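Local coordinates for periplasmic beta-glucosidase (Pseudomonas aeruginosa, PDB 6R5T), which probably hydrolyses terminal, non-reducing beta-D-glucosyl residues to release beta-D-glucose, as a periplasmic member of glycosyl hydrolase family 3, at residues Q656-D661 / P669-R674; F714-G719 / R728-L733; G143-L148 / Y577-N582. The protein carries 1 engineered substitution. All blocks are in the same frame, centred on the assembly; numbering follows the deposited sequence. Where two conformers were deposited one is given.

Interaction 1: residues Q656-D661 / P669-R674. With MG (magnesium ion), chain F.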
loop_
_atom_site.group_PDB
_atom_site.type_symbol
_atom_site.label_atom_id
_atom_site.label_comp_id
_atom_site.label_asym_id
_atom_site.label_seq_id
_atom_site.Cartn_x
_atom_site.Cartn_y
_atom_site.Cartn_z
ATOM N N GLN A 656 20.761 -9.175 -18.147
ATOM C CA GLN A 656 20.386 -8.016 -17.316
ATOM C C GLN A 656 21.544 -7.651 -16.386
ATOM O O GLN A 656 22.136 -8.558 -15.811
ATOM C CB GLN A 656 19.139 -8.368 -16.497
ATOM C CG GLN A 656 17.984 -8.718 -17.424
ATOM C CD GLN A 656 17.011 -9.709 -16.832
ATOM O OE1 GLN A 656 16.606 -9.571 -15.663
ATOM N NE2 GLN A 656 16.551 -10.655 -17.651
ATOM N N LEU A 657 21.793 -6.361 -16.243
ATOM C CA LEU A 657 22.802 -5.833 -15.340
ATOM C C LEU A 657 22.103 -5.033 -14.258
ATOM O O LEU A 657 21.373 -4.071 -14.581
ATOM C CB LEU A 657 23.832 -5.001 -16.097
ATOM C CG LEU A 657 24.996 -4.576 -15.198
ATOM C CD1 LEU A 657 26.284 -4.512 -15.973
ATOM C CD2 LEU A 657 24.707 -3.242 -14.528
ATOM N N TYR A 658 22.427 -5.345 -13.014
ATOM C CA TYR A 658 21.879 -4.636 -11.847
ATOM C C TYR A 658 23.041 -4.072 -11.049
ATOM O O TYR A 658 24.126 -4.674 -11.005
ATOM C CB TYR A 658 21.024 -5.555 -10.963
ATOM C CG TYR A 658 19.876 -6.182 -11.711
ATOM C CD1 TYR A 658 20.023 -7.367 -12.397
ATOM C CD2 TYR A 658 18.622 -5.588 -11.709
ATOM C CE1 TYR A 658 18.951 -7.948 -13.080
ATOM C CE2 TYR A 658 17.557 -6.148 -12.388
ATOM C CZ TYR A 658 17.705 -7.346 -13.047
ATOM O OH TYR A 658 16.600 -7.796 -13.739
ATOM N N LEU A 659 22.776 -2.966 -10.371
ATOM C CA LEU A 659 23.758 -2.385 -9.428
ATOM C C LEU A 659 23.179 -2.359 -8.021
ATOM O O LEU A 659 21.987 -2.054 -7.865
ATOM C CB LEU A 659 24.082 -0.948 -9.843
ATOM C CG LEU A 659 25.052 -0.808 -11.005
ATOM C CD1 LEU A 659 25.412 0.640 -11.228
ATOM C CD2 LEU A 659 26.313 -1.607 -10.771
ATOM N N GLN A 660 24.044 -2.576 -7.044
ATOM C CA GLN A 660 23.688 -2.276 -5.655
ATOM C C GLN A 660 24.740 -1.311 -5.098
ATOM O O GLN A 660 25.950 -1.511 -5.377
ATOM C CB GLN A 660 23.615 -3.518 -4.776
ATOM C CG GLN A 660 23.183 -3.218 -3.342
ATOM C CD GLN A 660 23.246 -4.432 -2.449
ATOM O OE1 GLN A 660 23.795 -5.460 -2.831
ATOM N NE2 GLN A 660 22.647 -4.335 -1.254
ATOM N N ASP A 661 24.282 -0.361 -4.303
ATOM C CA ASP A 661 25.163 0.548 -3.541
ATOM C C ASP A 661 24.993 0.190 -2.070
ATOM O O ASP A 661 24.044 0.654 -1.444
ATOM C CB ASP A 661 24.737 1.981 -3.820
ATOM C CG ASP A 661 25.572 3.041 -3.125
ATOM O OD1 ASP A 661 26.502 2.641 -2.364
ATOM O OD2 ASP A 661 25.246 4.227 -3.295
ATOM N N PRO A 669 18.208 0.347 -2.820
ATOM C CA PRO A 669 17.638 -0.941 -3.174
ATOM C C PRO A 669 18.651 -2.069 -3.240
ATOM O O PRO A 669 19.840 -1.903 -3.499
ATOM C CB PRO A 669 16.969 -0.716 -4.514
ATOM C CG PRO A 669 16.722 0.760 -4.558
ATOM C CD PRO A 669 17.874 1.394 -3.806
ATOM N N VAL A 670 18.153 -3.267 -3.027
ATOM C CA VAL A 670 19.018 -4.476 -3.066
ATOM C C VAL A 670 19.589 -4.679 -4.485
ATOM O O VAL A 670 20.733 -5.173 -4.585
ATOM C CB VAL A 670 18.268 -5.713 -2.574
ATOM C CG1 VAL A 670 17.878 -5.540 -1.116
ATOM C CG2 VAL A 670 17.066 -6.017 -3.454
ATOM N N LYS A 671 18.858 -4.233 -5.507
ATOM C CA LYS A 671 19.311 -4.239 -6.908
ATOM C C LYS A 671 18.579 -3.139 -7.645
ATOM O O LYS A 671 17.382 -2.903 -7.339
ATOM C CB LYS A 671 18.819 -5.497 -7.658
ATOM C CG LYS A 671 19.554 -6.726 -7.259
ATOM C CD LYS A 671 19.303 -7.848 -8.174
ATOM C CE LYS A 671 20.231 -8.985 -7.851
ATOM N NZ LYS A 671 20.096 -9.432 -6.450
ATOM N N GLU A 672 19.212 -2.564 -8.661
ATOM C CA GLU A 672 18.549 -1.593 -9.533
ATOM C C GLU A 672 19.005 -1.886 -10.972
ATOM O O GLU A 672 20.218 -1.970 -11.187
ATOM C CB GLU A 672 18.906 -0.156 -9.177
ATOM C CG GLU A 672 18.376 0.299 -7.828
ATOM C CD GLU A 672 18.505 1.801 -7.583
ATOM O OE1 GLU A 672 19.665 2.219 -7.369
ATOM O OE2 GLU A 672 17.469 2.556 -7.591
ATOM N N LEU A 673 18.097 -2.096 -11.909
ATOM C CA LEU A 673 18.505 -2.341 -13.313
ATOM C C LEU A 673 19.322 -1.146 -13.832
ATOM O O LEU A 673 18.847 0.005 -13.705
ATOM C CB LEU A 673 17.286 -2.552 -14.176
ATOM C CG LEU A 673 17.561 -2.983 -15.607
ATOM C CD1 LEU A 673 18.058 -4.411 -15.667
ATOM C CD2 LEU A 673 16.285 -2.864 -16.401
ATOM N N ARG A 674 20.450 -1.438 -14.461
ATOM C CA ARG A 674 21.292 -0.380 -15.049
ATOM C C ARG A 674 21.767 -0.780 -16.442
ATOM O O ARG A 674 22.482 -0.001 -17.041
ATOM C CB ARG A 674 22.473 0.007 -14.159
ATOM C CG ARG A 674 22.093 0.814 -12.938
ATOM C CD ARG A 674 21.551 2.143 -13.349
ATOM N NE ARG A 674 21.267 2.994 -12.217
ATOM C CZ ARG A 674 20.097 3.175 -11.678
ATOM N NH1 ARG A 674 19.049 2.484 -12.099
ATOM N NH2 ARG A 674 19.979 4.095 -10.722
HETATM MG MG MG F . 27.992 3.616 -1.245
HETATM O O HOH W 1 21.857 0.789 -7.130
HETATM O O HOH W 2 21.489 0.165 -4.503
HETATM O O HOH W 3 26.897 5.401 -1.636
HETATM O O HOH W 4 28.792 1.689 -0.988
HETATM O O HOH W 5 29.268 3.916 -2.882
HETATM O O HOH W 6 29.493 4.560 -0.056
#
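Y658 carries much of the packing between segments 656-661 and 669-674. CB lies 3.7 Å from E672 O and beside the CB of K671. With CG anti to its own carbonyl carbon (chi1 -58°), the ring is laid against the neighbouring strand. K671 CD sits over one face, 4.0 Å from Y658 CG. L673 CD1 takes the opposite face in a CH-pi contact, 4.1 Å from the ring centroid and offset toward the rim. CD2 passes L673 N, CE2 meets L673 CD1, and at the tip OH donates to a lone pair of Q656 OE1 over 2.6 Å.

Strands 651-660 and 672-681 form a beta hairpin of the fibronectin type III-like domain, and the backbone sets its antiparallel register: Y658 with L673 is a non-hydrogen-bonded pair, L659 with E672 a hydrogen-bonded one. R674 N reaches L657 O at 2.8 Å, almost straight (175°), whereas the bond from E672 N to L659 O is weak (129°). L659 O also accepts from a water that bridges to E672 OE1.

Past Q660, D661 OD1 binds magnesium at 2.1 Å; V663 O and four waters complete the site. R668 forms salt bridges with both D661 OD2 and E672 OE1. The chemistry thus shifts from apolar and backbone contacts to charge at the hairpin's loop end, where magnesium and R668 would be expected to keep D661 ionised, and R668 to do the same for E672.

Interaction 2: residues F714-G719 / R728-L733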
loop_
_atom_site.group_PDB
_atom_site.type_symbol
_atom_site.label_atom_id
_atom_site.label_comp_id
_atom_site.label_asym_id
_atom_site.label_seq_id
_atom_site.Cartn_x
_atom_site.Cartn_y
_atom_site.Cartn_z
ATOM N N PHE A 714 30.501 -0.572 -4.977
ATOM C CA PHE A 714 29.291 -0.907 -5.764
ATOM C C PHE A 714 29.376 -2.363 -6.147
ATOM O O PHE A 714 30.466 -2.853 -6.483
ATOM C CB PHE A 714 29.181 -0.025 -6.995
ATOM C CG PHE A 714 28.871 1.392 -6.651
ATOM C CD1 PHE A 714 29.889 2.277 -6.348
ATOM C CD2 PHE A 714 27.568 1.845 -6.571
ATOM C CE1 PHE A 714 29.599 3.575 -5.999
ATOM C CE2 PHE A 714 27.279 3.145 -6.170
ATOM C CZ PHE A 714 28.299 4.018 -5.903
ATOM N N LYS A 715 28.237 -3.040 -6.142
ATOM C CA LYS A 715 28.155 -4.446 -6.557
ATOM C C LYS A 715 27.441 -4.454 -7.893
ATOM O O LYS A 715 26.382 -3.793 -8.053
ATOM C CB LYS A 715 27.381 -5.306 -5.544
ATOM C CG LYS A 715 28.008 -5.371 -4.176
ATOM C CD LYS A 715 27.274 -6.338 -3.242
ATOM C CE LYS A 715 28.264 -6.901 -2.245
ATOM N NZ LYS A 715 27.612 -7.777 -1.248
ATOM N N VAL A 716 28.009 -5.166 -8.842
ATOM C CA VAL A 716 27.511 -5.327 -10.217
ATOM C C VAL A 716 27.005 -6.748 -10.331
ATOM O O VAL A 716 27.771 -7.681 -10.080
ATOM C CB VAL A 716 28.611 -5.043 -11.262
ATOM C CG1 VAL A 716 28.038 -5.223 -12.645
ATOM C CG2 VAL A 716 29.195 -3.651 -11.092
ATOM N N PHE A 717 25.724 -6.920 -10.652
ATOM C CA PHE A 717 25.084 -8.248 -10.794
ATOM C C PHE A 717 24.700 -8.452 -12.247
ATOM O O PHE A 717 24.211 -7.508 -12.893
ATOM C CB PHE A 717 23.789 -8.380 -10.016
ATOM C CG PHE A 717 23.897 -8.127 -8.556
ATOM C CD1 PHE A 717 23.925 -6.840 -8.085
ATOM C CD2 PHE A 717 23.903 -9.190 -7.668
ATOM C CE1 PHE A 717 23.957 -6.637 -6.726
ATOM C CE2 PHE A 717 23.977 -8.970 -6.305
ATOM C CZ PHE A 717 24.048 -7.681 -5.850
ATOM N N VAL A 718 25.009 -9.621 -12.785
ATOM C CA VAL A 718 24.530 -9.998 -14.126
ATOM C C VAL A 718 23.820 -11.329 -14.054
ATOM O O VAL A 718 24.227 -12.200 -13.271
ATOM C CB VAL A 718 25.690 -9.984 -15.149
ATOM C CG1 VAL A 718 25.202 -10.472 -16.476
ATOM C CG2 VAL A 718 26.243 -8.566 -15.277
ATOM N N GLY A 719 22.759 -11.451 -14.817
ATOM C CA GLY A 719 22.062 -12.732 -14.970
ATOM C C GLY A 719 20.911 -12.605 -15.951
ATOM O O GLY A 719 20.714 -11.554 -16.577
ATOM N N ARG A 728 30.096 -9.036 -8.903
ATOM C CA ARG A 728 31.487 -8.598 -8.616
ATOM C C ARG A 728 31.433 -7.163 -8.136
ATOM O O ARG A 728 30.504 -6.426 -8.518
ATOM C CB ARG A 728 32.334 -8.613 -9.882
ATOM C CG ARG A 728 32.449 -9.984 -10.520
ATOM C CD ARG A 728 33.200 -10.924 -9.635
ATOM N NE ARG A 728 34.606 -10.887 -9.933
ATOM C CZ ARG A 728 35.507 -11.657 -9.310
ATOM N NH1 ARG A 728 36.789 -11.596 -9.645
ATOM N NH2 ARG A 728 35.127 -12.469 -8.338
ATOM N N SER A 729 32.428 -6.761 -7.358
ATOM C CA SER A 729 32.428 -5.416 -6.765
ATOM C C SER A 729 33.518 -4.533 -7.367
ATOM O O SER A 729 34.547 -5.048 -7.786
ATOM C CB SER A 729 32.569 -5.476 -5.279
ATOM O OG SER A 729 31.397 -6.088 -4.754
ATOM N N PHE A 730 33.267 -3.241 -7.356
ATOM C CA PHE A 730 34.337 -2.249 -7.582
ATOM C C PHE A 730 34.174 -1.142 -6.556
ATOM O O PHE A 730 33.155 -1.031 -5.877
ATOM C CB PHE A 730 34.330 -1.737 -9.012
ATOM C CG PHE A 730 33.162 -0.847 -9.347
ATOM C CD1 PHE A 730 31.978 -1.403 -9.800
ATOM C CD2 PHE A 730 33.242 0.527 -9.238
ATOM C CE1 PHE A 730 30.900 -0.601 -10.110
ATOM C CE2 PHE A 730 32.157 1.326 -9.540
ATOM C CZ PHE A 730 30.986 0.749 -9.984
ATOM N N THR A 731 35.188 -0.303 -6.453
ATOM C CA THR A 731 35.164 0.861 -5.574
ATOM C C THR A 731 35.209 2.141 -6.401
ATOM O O THR A 731 36.080 2.291 -7.258
ATOM C CB THR A 731 36.352 0.825 -4.614
ATOM O OG1 THR A 731 36.274 -0.349 -3.821
ATOM C CG2 THR A 731 36.364 2.022 -3.706
ATOM N N LEU A 732 34.248 3.029 -6.171
ATOM C CA LEU A 732 34.283 4.398 -6.731
ATOM C C LEU A 732 35.189 5.215 -5.823
ATOM O O LEU A 732 34.978 5.219 -4.580
ATOM C CB LEU A 732 32.877 4.999 -6.740
ATOM C CG LEU A 732 32.750 6.401 -7.308
ATOM C CD1 LEU A 732 33.086 6.400 -8.797
ATOM C CD2 LEU A 732 31.351 6.948 -7.072
ATOM N N LEU A 733 36.137 5.933 -6.429
ATOM C CA LEU A 733 37.104 6.787 -5.676
ATOM C C LEU A 733 36.504 8.173 -5.354
ATOM O O LEU A 733 35.614 8.570 -6.125
ATOM C CB LEU A 733 38.374 6.904 -6.526
ATOM C CG LEU A 733 39.039 5.572 -6.859
ATOM C CD1 LEU A 733 40.204 5.717 -7.843
ATOM C CD2 LEU A 733 39.477 4.848 -5.600
#
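F730 lays one face of its ring over CB of F714, which stands 3.9 Å from the ring centroid and 29° off the normal, the geometry of a CH-pi contact. The two rings themselves are slid apart: their planes are only 21° from parallel, but with centroids 5.6 Å apart they barely overlap. F730 holds CG in the crowded position between its backbone N and carbonyl carbon (chi1 71°), which swings the ring toward the neighbouring strand. F714, with CG anti to its carbonyl carbon, crosses F730 obliquely. V716 CG2 approaches the edge of the F730 ring in its plane, 3.6 Å from CE1. F714 presents an edge of its own to L732, whose CB lies 3.6 Å from F714 CE1, the two side chains running side by side in the same direction.

These residues belong to the hairpin of strands 712-719 and 725-732 in the fibronectin type III-like domain, near the C terminus of the chain. F714 pairs with F730 and V716 with R728, each an antiparallel hydrogen-bonded pair with both amides engaged. F714 N meets F730 O at 2.8 Å, nearly along the C=O axis, and F730 N returns to F714 O at 3.0 Å. In the second pair V716 N bonds R728 O at 2.8 Å, and R728 N closes the ring to V716 O.

L631, on the short strand 630-631, touches both F730 and L732, and F714 also packs on D661, a magnesium ligand. The other face of the sheet has the non-hydrogen-bonded pair K715 and S729 between those two pairs. There K715 CG passes 3.5 Å from S729 OG, and that hydroxyl is hydrogen-bonded to E713 OE2.

Interaction 3: residues G143-L148 / Y577-N582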
loop_
_atom_site.group_PDB
_atom_site.type_symbol
_atom_site.label_atom_id
_atom_site.label_comp_id
_atom_site.label_asym_id
_atom_site.label_seq_id
_atom_site.Cartn_x
_atom_site.Cartn_y
_atom_site.Cartn_z
ATOM N N GLY A 143 5.676 -1.500 -16.800
ATOM C CA GLY A 143 5.993 -2.309 -15.615
ATOM C C GLY A 143 6.606 -1.465 -14.517
ATOM O O GLY A 143 6.244 -0.288 -14.377
ATOM N N GLU A 144 7.413 -2.109 -13.685
ATOM C CA GLU A 144 7.761 -1.540 -12.381
ATOM C C GLU A 144 9.128 -0.862 -12.397
ATOM O O GLU A 144 9.467 -0.290 -11.371
ATOM C CB GLU A 144 7.744 -2.625 -11.303
ATOM C CG GLU A 144 8.886 -3.640 -11.313
ATOM C CD GLU A 144 8.596 -4.900 -10.484
ATOM O OE1 GLU A 144 7.394 -5.284 -10.304
ATOM O OE2 GLU A 144 9.571 -5.588 -10.070
ATOM N N ASP A 145 9.889 -0.977 -13.470
ATOM C CA ASP A 145 11.286 -0.494 -13.388
ATOM C C ASP A 145 11.499 0.904 -13.963
ATOM O O ASP A 145 11.126 1.174 -15.110
ATOM C CB ASP A 145 12.241 -1.443 -14.090
ATOM C CG ASP A 145 13.673 -0.981 -13.874
ATOM O OD1 ASP A 145 14.134 -0.927 -12.695
ATOM O OD2 ASP A 145 14.305 -0.702 -14.906
ATOM N N THR A 146 12.200 1.709 -13.196
ATOM C CA THR A 146 12.429 3.130 -13.588
ATOM C C THR A 146 13.363 3.185 -14.799
ATOM O O THR A 146 13.125 3.969 -15.711
ATOM C CB THR A 146 12.985 3.892 -12.403
ATOM O OG1 THR A 146 12.079 3.774 -11.311
ATOM C CG2 THR A 146 13.235 5.322 -12.768
ATOM N N TYR A 147 14.459 2.427 -14.791
ATOM C CA TYR A 147 15.425 2.407 -15.904
ATOM C C TYR A 147 14.741 2.030 -17.212
ATOM O O TYR A 147 14.859 2.742 -18.266
ATOM C CB TYR A 147 16.647 1.571 -15.547
ATOM C CG TYR A 147 17.703 1.517 -16.599
ATOM C CD1 TYR A 147 17.662 0.577 -17.594
ATOM C CD2 TYR A 147 18.753 2.405 -16.563
ATOM C CE1 TYR A 147 18.605 0.561 -18.623
ATOM C CE2 TYR A 147 19.732 2.365 -17.542
ATOM C CZ TYR A 147 19.659 1.465 -18.567
ATOM O OH TYR A 147 20.750 1.522 -19.409
ATOM N N LEU A 148 14.073 0.892 -17.227
ATOM C CA LEU A 148 13.489 0.368 -18.449
ATOM C C LEU A 148 12.367 1.336 -18.892
ATOM O O LEU A 148 12.308 1.637 -20.099
ATOM C CB LEU A 148 12.955 -1.035 -18.194
ATOM C CG LEU A 148 12.290 -1.665 -19.398
ATOM C CD1 LEU A 148 13.261 -1.751 -20.584
ATOM C CD2 LEU A 148 11.805 -3.046 -19.028
ATOM N N TYR A 577 7.989 -5.865 -5.622
ATOM C CA TYR A 577 8.779 -5.368 -6.756
ATOM C C TYR A 577 10.231 -5.651 -6.449
ATOM O O TYR A 577 10.610 -5.710 -5.274
ATOM C CB TYR A 577 8.501 -3.869 -6.974
ATOM C CG TYR A 577 8.637 -2.980 -5.766
ATOM C CD1 TYR A 577 7.592 -2.822 -4.865
ATOM C CD2 TYR A 577 9.803 -2.274 -5.511
ATOM C CE1 TYR A 577 7.680 -1.960 -3.787
ATOM C CE2 TYR A 577 9.908 -1.396 -4.447
ATOM C CZ TYR A 577 8.850 -1.248 -3.556
ATOM O OH TYR A 577 8.947 -0.359 -2.515
ATOM N N TYR A 578 11.074 -5.742 -7.466
ATOM C CA TYR A 578 12.424 -6.319 -7.302
ATOM C C TYR A 578 13.409 -5.314 -6.650
ATOM O O TYR A 578 14.300 -5.751 -5.929
ATOM C CB TYR A 578 12.982 -6.838 -8.636
ATOM C CG TYR A 578 13.618 -5.735 -9.425
ATOM C CD1 TYR A 578 12.882 -4.847 -10.193
ATOM C CD2 TYR A 578 14.989 -5.517 -9.320
ATOM C CE1 TYR A 578 13.471 -3.788 -10.847
ATOM C CE2 TYR A 578 15.583 -4.456 -9.966
ATOM C CZ TYR A 578 14.835 -3.581 -10.710
ATOM O OH TYR A 578 15.403 -2.473 -11.252
ATOM N N ASN A 579 13.207 -4.026 -6.844
ATOM C CA ASN A 579 14.155 -2.981 -6.368
ATOM C C ASN A 579 13.653 -2.414 -5.055
ATOM O O ASN A 579 13.473 -1.173 -4.900
ATOM C CB ASN A 579 14.412 -1.936 -7.446
ATOM C CG ASN A 579 13.158 -1.295 -8.000
ATOM O OD1 ASN A 579 12.074 -1.879 -7.998
ATOM N ND2 ASN A 579 13.297 -0.077 -8.545
ATOM N N HIS A 580 13.398 -3.317 -4.132
ATOM C CA HIS A 580 12.980 -2.959 -2.760
ATOM C C HIS A 580 14.194 -2.752 -1.875
ATOM O O HIS A 580 15.321 -3.126 -2.210
ATOM C CB HIS A 580 12.044 -4.053 -2.233
ATOM C CG HIS A 580 12.642 -5.422 -2.181
ATOM N ND1 HIS A 580 13.538 -5.818 -1.198
ATOM C CD2 HIS A 580 12.586 -6.458 -3.060
ATOM C CE1 HIS A 580 13.909 -7.071 -1.442
ATOM N NE2 HIS A 580 13.406 -7.454 -2.555
ATOM N N LEU A 581 13.932 -2.203 -0.704
ATOM C CA LEU A 581 15.012 -1.987 0.300
ATOM C C LEU A 581 15.205 -3.253 1.142
ATOM O O LEU A 581 14.291 -4.136 1.242
ATOM C CB LEU A 581 14.685 -0.784 1.178
ATOM C CG LEU A 581 14.419 0.537 0.464
ATOM C CD1 LEU A 581 14.300 1.670 1.459
ATOM C CD2 LEU A 581 15.460 0.850 -0.591
ATOM N N ASN A 582 16.376 -3.382 1.757
ATOM C CA ASN A 582 16.729 -4.632 2.441
ATOM C C ASN A 582 15.943 -4.781 3.755
ATOM O O ASN A 582 15.683 -5.881 4.148
ATOM C CB ASN A 582 18.254 -4.701 2.638
ATOM C CG ASN A 582 18.750 -6.108 2.832
ATOM O OD1 ASN A 582 18.249 -7.033 2.177
ATOM N ND2 ASN A 582 19.721 -6.260 3.736
HETATM O O HOH W 7 9.630 -1.084 -8.779
HETATM O O HOH W 8 11.194 1.448 -9.996
#
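The two backbones stay well apart, with CA of E144 and CA of Y577 6.9 Å from each other at the nearest point; segment 143-148 turns into helix 146-161, while 577-582 has no regular structure and makes an inverse gamma turn centred on N579. Side chains therefore bridge the gap. E144 extends its chain beyond CG until OE2 accepts from Y578 N at 3.0 Å, met from above the carboxylate plane. The same oxygen lies at the edge of the Y578 ring, 3.4 Å from CD1, with carboxylate and ring nearly coplanar (8° apart). E144 OE2 is also hydrogen-bonded to S566 OG, so two bonds grip it.

Farther along the same ring edge, Y578 OH donates to D145 OD1 in a very short bond of 2.5 Å, the carboxylate turned 50° from the ring plane. L673 N is the second partner of that hydroxyl, and F610 stacks on the ring. Two waters fill in between E144 O and N579: one donates to N579 OD1, the other accepts from N579 ND2 and also donates to T146 OG1. Y577 OH bonds E185 of the second subunit, so the loop reaches the dimer interface as well.

D145 OD2 accepts from L148 N at 2.8 Å with an angle of 162°, so the two oxygens divide their work between helix and tyrosine. The positive helix end would tend to keep this carboxylate ionised. The arrangement is an aspartate N-cap doubling as an interdomain contact, here joining the N-terminal TIM-barrel-type domain of a family 3 glycosidase to its C-terminal domain.

From the N terminus, interaction 3 opens first, at 143-148, and closes a loop of 428 residues when the chain returns at 577-582. Interaction 1 follows, closing a short loop between strands 651-660 and 672-681, and interaction 2 closes the last hairpin near the C terminus. The three run in series; none nests in or crosses another. They are joined through space nonetheless. Strands 651-660 and 712-719 are neighbours in one sheet, so interactions 1 and 2 share it, with Q660 N 2.8 Å from K715 O. V670 N, 3.0 Å from H580 O, ties interaction 1 to interaction 3. Interactions 2 and 3 do not touch. Together they connect the N-terminal, C-terminal and fibronectin type III-like domains.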